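Type-2Ba cytolytic delta-endotoxin (Bacillus thuringiensis serovar israelensis, PDB 2RCI) probably kills the larvae of dipteran insects by making pores in the epithelial cell membrane of the midgut. Local coordinates at residues N29-A34 against K185-V190. Numbering follows the deposited sequence.
Sequences NTFQGA and KALTVV
Phe-31 of helix 21-31 reaches to Leu-187 and Val-189 on strand 177-192. This is helix-on-sheet packing in the cytolysin fold of the Cyt toxins, in which a beta-sheet lies between two layers of helices. The contact is small and purely apolar, and all three residues are buried. The two segments together bury 98 Å². The backbones stay well apart: the nearest CA atoms, of Phe-31 and Val-189, are 10.9 Å from each other. The Phe-31 side chain and the Val-189 methyl together bridge that distance.

Phe-31 has CG anti to its own carbonyl carbon (chi1 -74°), and its CA-CB bond is directed at the strand. The far end of the ring does the touching. CZ lies 3.9 Å from Val-189 CG1, and CE1 is 4.0 Å from the same methyl. The ring meets this methyl obliquely. Leu-187 adds a looser contact, again oblique to the ring, with its CD1 4.4 Å from Phe-31 CZ. Leu-187 and Val-189 are two positions apart in an extended strand, which brings both side chains to the same face of the sheet. Thr-188, between them, turns to the other face, where its OG1 is hydrogen-bonded to Val-88 O at the end of helix 74-89. The strand is therefore packed on both sides.

Neighbouring elements add to the apolar layer. Ile-50 and Leu-48 of helix 44-53 touch Phe-31 and Leu-187 respectively, and Pro-155 of strand 150-162 also touches Phe-31. Ala-34 N donates to Phe-31 O at 3.0 Å, an i to i+3 backbone bond in the turn that follows Phe-31. On the strand, Val-189 places CG2 anti to its backbone N; CG1, set between N and the carbonyl carbon, is the methyl that meets Phe-31 CZ and CE1.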
loop_
_atom_site.group_PDB
_atom_site.type_symbol
_atom_site.label_atom_id
_atom_site.label_comp_id
_atom_site.label_asym_id
_atom_site.label_seq_id
_atom_site.Cartn_x
_atom_site.Cartn_y
_atom_site.Cartn_z
ATOM N N ASN A 29 -5.351 0.040 -13.424
ATOM C CA ASN A 29 -4.870 -0.842 -14.501
ATOM C C ASN A 29 -3.454 -0.497 -14.966
ATOM O O ASN A 29 -2.636 -1.385 -15.202
ATOM C CB ASN A 29 -5.817 -0.816 -15.715
ATOM C CG ASN A 29 -7.060 -1.662 -15.517
ATOM O OD1 ASN A 29 -7.169 -2.416 -14.548
ATOM N ND2 ASN A 29 -8.004 -1.556 -16.454
ATOM N N THR A 30 -3.182 0.799 -15.082
ATOM C CA THR A 30 -1.904 1.299 -15.599
ATOM C C THR A 30 -0.747 0.887 -14.679
ATOM O O THR A 30 0.314 0.473 -15.149
ATOM C CB THR A 30 -1.957 2.825 -15.804
ATOM O OG1 THR A 30 -2.968 3.126 -16.770
ATOM C CG2 THR A 30 -0.632 3.361 -16.328
ATOM N N PHE A 31 -0.979 0.963 -13.370
ATOM C CA PHE A 31 0.034 0.554 -12.397
ATOM C C PHE A 31 0.291 -0.935 -12.218
ATOM O O PHE A 31 1.291 -1.305 -11.606
ATOM C CB PHE A 31 -0.144 1.274 -11.062
ATOM C CG PHE A 31 0.281 2.686 -11.124
ATOM C CD1 PHE A 31 -0.650 3.695 -11.339
ATOM C CD2 PHE A 31 1.643 3.010 -11.058
ATOM C CE1 PHE A 31 -0.227 5.022 -11.458
ATOM C CE2 PHE A 31 2.068 4.307 -11.170
ATOM C CZ PHE A 31 1.140 5.327 -11.359
ATOM N N GLN A 32 -0.575 -1.790 -12.762
ATOM C CA GLN A 32 -0.249 -3.226 -12.879
ATOM C C GLN A 32 1.110 -3.436 -13.563
ATOM O O GLN A 32 1.842 -4.383 -13.240
ATOM C CB GLN A 32 -1.344 -3.993 -13.626
ATOM C CG GLN A 32 -2.748 -3.893 -13.003
ATOM C CD GLN A 32 -2.843 -4.452 -11.584
ATOM O OE1 GLN A 32 -2.015 -5.279 -11.158
ATOM N NE2 GLN A 32 -3.869 -4.008 -10.845
ATOM N N GLY A 33 1.447 -2.524 -14.475
ATOM C CA GLY A 33 2.720 -2.549 -15.209
ATOM C C GLY A 33 3.975 -2.441 -14.346
ATOM O O GLY A 33 5.079 -2.770 -14.805
ATOM N N ALA A 34 3.827 -1.985 -13.100
ATOM C CA ALA A 34 4.980 -1.919 -12.176
ATOM C C ALA A 34 5.266 -3.219 -11.393
ATOM O O ALA A 34 6.215 -3.277 -10.596
ATOM C CB ALA A 34 4.819 -0.762 -11.219
ATOM N N LYS A 185 7.795 0.888 -0.565
ATOM C CA LYS A 185 7.939 1.577 -1.836
ATOM C C LYS A 185 6.568 2.137 -2.177
ATOM O O LYS A 185 5.585 1.397 -2.267
ATOM C CB LYS A 185 8.376 0.607 -2.932
ATOM C CG LYS A 185 9.775 0.037 -2.751
ATOM C CD LYS A 185 10.003 -1.144 -3.685
ATOM C CE LYS A 185 11.475 -1.521 -3.726
ATOM N NZ LYS A 185 11.623 -2.737 -4.569
ATOM N N ALA A 186 6.500 3.445 -2.361
ATOM C CA ALA A 186 5.211 4.081 -2.616
ATOM C C ALA A 186 5.417 5.371 -3.416
ATOM O O ALA A 186 6.491 6.000 -3.367
ATOM C CB ALA A 186 4.507 4.375 -1.285
ATOM N N LEU A 187 4.390 5.757 -4.161
ATOM C CA LEU A 187 4.367 7.083 -4.759
ATOM C C LEU A 187 2.929 7.578 -4.794
ATOM O O LEU A 187 1.996 6.764 -4.854
ATOM C CB LEU A 187 4.966 7.057 -6.178
ATOM C CG LEU A 187 4.195 6.414 -7.364
ATOM C CD1 LEU A 187 2.969 7.204 -7.798
ATOM C CD2 LEU A 187 5.127 6.313 -8.575
ATOM N N THR A 188 2.742 8.895 -4.763
ATOM C CA THR A 188 1.420 9.458 -5.004
ATOM C C THR A 188 1.503 10.237 -6.295
ATOM O O THR A 188 2.378 11.105 -6.437
ATOM C CB THR A 188 0.980 10.415 -3.884
ATOM O OG1 THR A 188 1.080 9.747 -2.616
ATOM C CG2 THR A 188 -0.436 10.837 -4.107
ATOM N N VAL A 189 0.610 9.912 -7.230
ATOM C CA VAL A 189 0.479 10.677 -8.466
ATOM C C VAL A 189 -0.925 11.294 -8.538
ATOM O O VAL A 189 -1.939 10.616 -8.278
ATOM C CB VAL A 189 0.814 9.802 -9.723
ATOM C CG1 VAL A 189 -0.159 8.637 -9.843
ATOM C CG2 VAL A 189 0.758 10.663 -11.026
ATOM N N VAL A 190 -0.988 12.586 -8.844
ATOM C CA VAL A 190 -2.275 13.223 -9.062
ATOM C C VAL A 190 -2.450 13.472 -10.563
ATOM O O VAL A 190 -1.490 13.843 -11.254
ATOM C CB VAL A 190 -2.441 14.520 -8.241
ATOM C CG1 VAL A 190 -2.354 14.211 -6.740
ATOM C CG2 VAL A 190 -1.374 15.594 -8.635
#